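Local coordinates for protein thermospermine synthase (Medicago truncatula, PDB 6BQ6) that probably transfers an aminopropyl group from decarboxylated S-adenosylmethionine to spermidine, giving thermospermine and methylthioadenosine in plant polyamine synthesis, at residues B[30-33]-B[39-42]; B[180-185]-B[192-197]. All blocks are in the same frame, centred on the assembly; numbering follows the deposited sequence.

Interaction 1 of 2, residues B[30-33]-B[39-42]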
loop_
_atom_site.group_PDB
_atom_site.type_symbol
_atom_site.label_atom_id
_atom_site.label_comp_id
_atom_site.label_asym_id
_atom_site.label_seq_id
_atom_site.Cartn_x
_atom_site.Cartn_y
_atom_site.Cartn_z
ATOM N N TRP B 30 2.886 -2.279 -8.531
ATOM C CA TRP B 30 2.737 -0.854 -8.256
ATOM C C TRP B 30 4.068 -0.228 -7.866
ATOM O O TRP B 30 4.811 -0.835 -7.136
ATOM C CB TRP B 30 1.723 -0.652 -7.107
ATOM C CG TRP B 30 0.356 -1.058 -7.497
ATOM C CD1 TRP B 30 -0.166 -2.296 -7.421
ATOM C CD2 TRP B 30 -0.645 -0.236 -8.099
ATOM N NE1 TRP B 30 -1.455 -2.312 -7.938
ATOM C CE2 TRP B 30 -1.752 -1.056 -8.385
ATOM C CE3 TRP B 30 -0.700 1.110 -8.456
ATOM C CZ2 TRP B 30 -2.912 -0.561 -8.976
ATOM C CZ3 TRP B 30 -1.843 1.601 -9.042
ATOM C CH2 TRP B 30 -2.946 0.768 -9.288
ATOM N N TYR B 31 4.346 0.975 -8.359
ATOM C CA TYR B 31 5.307 1.876 -7.761
ATOM C C TYR B 31 4.578 2.771 -6.761
ATOM O O TYR B 31 3.602 3.396 -7.110
ATOM C CB TYR B 31 5.959 2.763 -8.827
ATOM C CG TYR B 31 6.770 3.914 -8.261
ATOM C CD1 TYR B 31 7.923 3.676 -7.553
ATOM C CD2 TYR B 31 6.350 5.250 -8.401
ATOM C CE1 TYR B 31 8.653 4.703 -6.981
ATOM C CE2 TYR B 31 7.093 6.283 -7.872
ATOM C CZ TYR B 31 8.248 5.988 -7.145
ATOM O OH TYR B 31 9.007 7.000 -6.572
ATOM N N GLU B 32 5.127 2.920 -5.566
ATOM C CA GLU B 32 4.505 3.701 -4.527
ATOM C C GLU B 32 5.487 4.752 -4.058
ATOM O O GLU B 32 6.656 4.489 -3.810
ATOM C CB GLU B 32 4.168 2.753 -3.398
ATOM C CG GLU B 32 3.770 3.385 -2.109
ATOM C CD GLU B 32 3.595 2.291 -1.082
ATOM O OE1 GLU B 32 4.451 2.275 -0.155
ATOM O OE2 GLU B 32 2.666 1.421 -1.300
ATOM N N GLU B 33 4.995 5.957 -3.946
ATOM C CA GLU B 33 5.744 7.027 -3.352
ATOM C C GLU B 33 4.931 7.716 -2.253
ATOM O O GLU B 33 3.738 8.035 -2.433
ATOM C CB GLU B 33 6.134 8.030 -4.392
ATOM C CG GLU B 33 7.170 9.013 -3.815
ATOM C CD GLU B 33 7.912 9.839 -4.843
ATOM O OE1 GLU B 33 7.986 9.430 -5.996
ATOM O OE2 GLU B 33 8.460 10.900 -4.489
ATOM N N LEU B 39 0.496 10.525 2.896
ATOM C CA LEU B 39 -0.093 10.494 1.592
ATOM C C LEU B 39 0.713 9.662 0.601
ATOM O O LEU B 39 1.854 9.880 0.447
ATOM C CB LEU B 39 -0.145 11.931 1.128
ATOM C CG LEU B 39 -0.880 12.372 -0.085
ATOM C CD1 LEU B 39 -2.358 12.057 0.059
ATOM C CD2 LEU B 39 -0.645 13.852 -0.171
ATOM N N ARG B 40 0.063 8.731 -0.063
ATOM C CA ARG B 40 0.758 7.860 -0.979
ATOM C C ARG B 40 0.174 7.951 -2.362
ATOM O O ARG B 40 -1.012 8.049 -2.523
ATOM C CB ARG B 40 0.765 6.435 -0.454
ATOM C CG ARG B 40 1.832 6.263 0.598
ATOM C CD ARG B 40 1.795 4.950 1.379
ATOM N NE ARG B 40 0.993 3.932 0.727
ATOM C CZ ARG B 40 0.709 2.760 1.288
ATOM N NH1 ARG B 40 1.220 2.414 2.476
ATOM N NH2 ARG B 40 -0.055 1.892 0.620
ATOM N N TRP B 41 1.046 7.921 -3.343
ATOM C CA TRP B 41 0.657 8.132 -4.727
ATOM C C TRP B 41 1.235 6.946 -5.466
ATOM O O TRP B 41 2.466 6.769 -5.400
ATOM C CB TRP B 41 1.325 9.423 -5.134
ATOM C CG TRP B 41 1.192 9.953 -6.470
ATOM C CD1 TRP B 41 2.223 10.444 -7.247
ATOM C CD2 TRP B 41 -0.011 10.222 -7.179
ATOM N NE1 TRP B 41 1.714 11.011 -8.390
ATOM C CE2 TRP B 41 0.351 10.880 -8.378
ATOM C CE3 TRP B 41 -1.358 10.002 -6.913
ATOM C CZ2 TRP B 41 -0.579 11.267 -9.310
ATOM C CZ3 TRP B 41 -2.286 10.374 -7.839
ATOM C CH2 TRP B 41 -1.889 11.002 -9.049
ATOM N N CYS B 42 0.382 6.121 -6.102
ATOM C CA CYS B 42 0.824 4.826 -6.633
ATOM C C CYS B 42 0.520 4.672 -8.120
ATOM O O CYS B 42 -0.566 5.001 -8.564
ATOM C CB CYS B 42 0.194 3.683 -5.877
ATOM S SG CYS B 42 0.213 3.973 -4.069
#
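E33 and W41 face each other in the antiparallel N-terminal beta hairpin of strands 29-34 and 39-45, within the tetramerisation domain of this spermidine synthase relative. They form a hydrogen-bonded pair, E33 N to W41 O at 3.0 Å and W41 N to E33 O at 2.8 Å. The neighbouring E32–C42 pair is non-hydrogen-bonded, with its CA atoms 4.4 Å apart, and C42 CA brings its hydrogen to Y31 O. From the same face as C42, E32 extends its chain, CG anti to the backbone N (chi1 168°), until its carboxylate lies over the guanidinium of R40. The two planes are only 16° apart, so this is a stacked salt bridge, E32 OE2 to R40 NH2 at 3.4 Å, resting on charge alone since no N-H points at the oxygen. The stronger partner of OE2 is R40 NH1 of the fourth subunit, an exchange that is reciprocal and probably offsets the close approach of the two arginines there. Residues 39-42 pair with a strand of the second subunit, and W30 and Y31 with one of the third, extending the sheet across both interfaces. On the other face E33 directs its carboxylate away from the hairpin to the thermospermine pocket, OE1 accepting from L77 N. The W30 ring turns its edge to C42, with CE3 3.8 Å from C42 CB.

Interaction 2 of 2, residues B[180-185]-B[192-197]. With TER (N-(3-amino-propyl)-N-(5-aminopropyl)-1,4-diaminobutane), chain F.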
loop_
_atom_site.group_PDB
_atom_site.type_symbol
_atom_site.label_atom_id
_atom_site.label_comp_id
_atom_site.label_asym_id
_atom_site.label_seq_id
_atom_site.Cartn_x
_atom_site.Cartn_y
_atom_site.Cartn_z
ATOM N N GLY B 180 19.008 26.726 -11.450
ATOM C CA GLY B 180 19.015 25.802 -10.332
ATOM C C GLY B 180 18.073 24.645 -10.606
ATOM O O GLY B 180 16.855 24.823 -10.564
ATOM N N ASP B 181 18.642 23.465 -10.829
ATOM C CA ASP B 181 17.875 22.258 -11.024
ATOM C C ASP B 181 18.381 21.208 -10.025
ATOM O O ASP B 181 18.792 20.145 -10.397
ATOM C CB ASP B 181 18.013 21.798 -12.444
ATOM C CG ASP B 181 16.994 20.759 -12.842
ATOM O OD1 ASP B 181 16.066 20.474 -12.090
ATOM O OD2 ASP B 181 17.170 20.195 -13.930
ATOM N N LEU B 182 18.279 21.552 -8.740
ATOM C CA LEU B 182 18.744 20.728 -7.644
ATOM C C LEU B 182 17.591 20.174 -6.846
ATOM O O LEU B 182 16.433 20.621 -6.987
ATOM C CB LEU B 182 19.593 21.567 -6.687
ATOM C CG LEU B 182 20.758 22.259 -7.363
ATOM C CD1 LEU B 182 21.145 23.463 -6.503
ATOM C CD2 LEU B 182 21.929 21.325 -7.543
ATOM N N ALA B 183 17.915 19.208 -5.968
ATOM C CA ALA B 183 16.944 18.746 -4.957
ATOM C C ALA B 183 16.477 19.924 -4.088
ATOM O O ALA B 183 17.180 20.884 -3.944
ATOM C CB ALA B 183 17.595 17.681 -4.098
ATOM N N ASP B 184 15.266 19.831 -3.546
ATOM C CA ASP B 184 14.748 20.802 -2.597
ATOM C C ASP B 184 15.712 20.988 -1.431
ATOM O O ASP B 184 16.331 20.024 -1.001
ATOM C CB ASP B 184 13.386 20.360 -2.028
ATOM C CG ASP B 184 12.299 20.291 -3.072
ATOM O OD1 ASP B 184 12.528 20.749 -4.227
ATOM O OD2 ASP B 184 11.194 19.770 -2.728
ATOM N N PRO B 185 15.777 22.211 -0.873
ATOM C CA PRO B 185 16.710 22.419 0.244
ATOM C C PRO B 185 16.232 21.684 1.492
ATOM O O PRO B 185 15.046 21.590 1.749
ATOM C CB PRO B 185 16.689 23.937 0.459
ATOM C CG PRO B 185 15.422 24.413 -0.160
ATOM C CD PRO B 185 15.078 23.458 -1.262
ATOM N N TYR B 192 21.699 22.190 0.104
ATOM C CA TYR B 192 21.123 23.228 0.907
ATOM C C TYR B 192 21.898 24.544 0.733
ATOM O O TYR B 192 21.312 25.628 0.659
ATOM C CB TYR B 192 21.106 22.820 2.388
ATOM C CG TYR B 192 20.613 23.927 3.246
ATOM C CD1 TYR B 192 21.495 24.853 3.791
ATOM C CD2 TYR B 192 19.255 24.088 3.491
ATOM C CE1 TYR B 192 21.055 25.908 4.557
ATOM C CE2 TYR B 192 18.797 25.128 4.291
ATOM C CZ TYR B 192 19.703 26.040 4.799
ATOM O OH TYR B 192 19.293 27.065 5.550
ATOM N N LYS B 193 23.212 24.435 0.683
ATOM C CA LYS B 193 24.042 25.635 0.581
ATOM C C LYS B 193 23.804 26.457 -0.689
ATOM O O LYS B 193 24.100 27.656 -0.716
ATOM C CB LYS B 193 25.506 25.302 0.743
ATOM C CG LYS B 193 26.080 24.453 -0.366
ATOM C CD LYS B 193 27.525 24.162 -0.044
ATOM C CE LYS B 193 28.192 23.462 -1.203
ATOM N NZ LYS B 193 27.953 22.007 -1.131
ATOM N N LEU B 194 23.265 25.812 -1.720
ATOM C CA LEU B 194 23.000 26.472 -2.980
ATOM C C LEU B 194 21.675 27.236 -3.006
ATOM O O LEU B 194 21.262 27.723 -4.056
ATOM C CB LEU B 194 23.074 25.455 -4.095
ATOM C CG LEU B 194 24.375 24.644 -4.134
ATOM C CD1 LEU B 194 24.332 23.492 -5.154
ATOM C CD2 LEU B 194 25.579 25.463 -4.394
ATOM N N TYR B 195 21.018 27.345 -1.847
ATOM C CA TYR B 195 19.776 28.091 -1.697
ATOM C C TYR B 195 19.923 29.193 -0.633
ATOM O O TYR B 195 18.956 29.846 -0.291
ATOM C CB TYR B 195 18.642 27.140 -1.288
ATOM C CG TYR B 195 18.238 26.130 -2.303
ATOM C CD1 TYR B 195 18.830 24.885 -2.365
ATOM C CD2 TYR B 195 17.193 26.399 -3.167
ATOM C CE1 TYR B 195 18.415 23.926 -3.297
ATOM C CE2 TYR B 195 16.801 25.465 -4.110
ATOM C CZ TYR B 195 17.373 24.233 -4.147
ATOM O OH TYR B 195 16.920 23.352 -5.063
ATOM N N THR B 196 21.134 29.421 -0.123
ATOM C CA THR B 196 21.257 30.416 0.928
ATOM C C THR B 196 21.446 31.835 0.371
ATOM O O THR B 196 21.994 32.031 -0.741
ATOM C CB THR B 196 22.415 30.086 1.887
ATOM O OG1 THR B 196 23.636 30.045 1.155
ATOM C CG2 THR B 196 22.212 28.758 2.536
ATOM N N LYS B 197 21.098 32.805 1.214
ATOM C CA LYS B 197 21.270 34.214 0.921
ATOM C C LYS B 197 22.715 34.502 0.564
ATOM O O LYS B 197 23.003 35.129 -0.460
ATOM C CB LYS B 197 20.843 35.092 2.088
ATOM C CG LYS B 197 21.004 36.576 1.828
ATOM C CD LYS B 197 20.636 37.411 3.059
ATOM C CE LYS B 197 20.616 38.902 2.719
ATOM N NZ LYS B 197 21.980 39.480 2.620
HETATM N N1 TER F . 18.750 16.238 -8.909
HETATM C C2 TER F . 18.154 16.737 -10.130
HETATM C C3 TER F . 17.125 17.814 -9.804
HETATM C C4 TER F . 15.891 17.282 -9.122
HETATM N N5 TER F . 14.855 18.288 -9.078
HETATM C C6 TER F . 13.536 17.996 -9.592
HETATM C C7 TER F . 12.459 18.690 -8.772
HETATM C C8 TER F . 11.148 17.946 -8.953
HETATM N N9 TER F . 10.983 16.864 -8.007
HETATM C C10 TER F . 9.789 16.063 -8.093
HETATM C C11 TER F . 9.333 15.460 -6.783
HETATM C C12 TER F . 7.908 14.944 -6.980
HETATM C C13 TER F . 7.445 14.012 -5.870
HETATM N N14 TER F . 7.907 14.465 -4.570
HETATM O O HOH W 1 17.408 24.056 -7.650
#
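The loop that leaves strand 175-181 of the Rossmann-like catalytic domain forms one wall of the thermospermine pocket, with L182 O 3.5 Å from ligand N5, and Y195 supports it from behind. L182 and A183 meet the tyrosine hydroxyl: Y195 OH donates to A183 O at 2.7 Å, approaching from above the carbonyl plane, 49° out of it, and not along a lone pair. A water completes the link, donating to Y195 OH (2.7 Å) and accepting from L182 N (2.9 Å), while Q217 adds a weak bond to the same hydroxyl. P185 covers one face of the Y195 ring in a CH-pi contact, its CD 3.8 Å from the ring centroid and 11° off the normal, and its CB reaches on to Y192 CD2. Y195 holds CG anti to its carbonyl carbon (chi1 -67°), a setting that lays one face of the ring against the proline and carries its hydroxyl to the loop backbone. L182 and L194 cross at about a right angle, their CD1 methyls tightly packed at 3.5 Å; L194 lies close to A164 of the adenosine site, unoccupied in this chain. A phenylalanine in place of Y195 would keep the ring against P185 but would probably leave A183 O without its donor and the water without the hydroxyl that receives its proton. Just before L182, the predicted proton acceptor D181 points away from Y195; its OD1 is hydrogen-bonded to Y87 OH and lies 3.7 Å from C3 of thermospermine, and OD2 bonds to T115 OG1. Because the tyrosine grips the backbone and not the ligand, its bonds probably help fix the course of the chain that follows D181, with the carboxylate positioned by Y87 and T115.

In the fold
From the N terminus, the chain first makes interaction 1, closing the short turn between strands 29-34 and 39-45. It then runs through the four-stranded antiparallel sheet and into the catalytic domain, where interaction 2 closes the loop between strand 175-181 and helix 197-204. The two contacts follow in series, neither nesting nor crossing, with centres about 26 Å apart and nearest atoms about 9 Å apart. Thermospermine bridges that gap, met toward opposite ends by residues of the two contacts: E33 near N14, D181 and L182 near C3 and N5. One contact belongs to the N-terminal hairpin that joins subunits, the other to the C-terminal end of a central strand of the Rossmann-like sheet and its following loop.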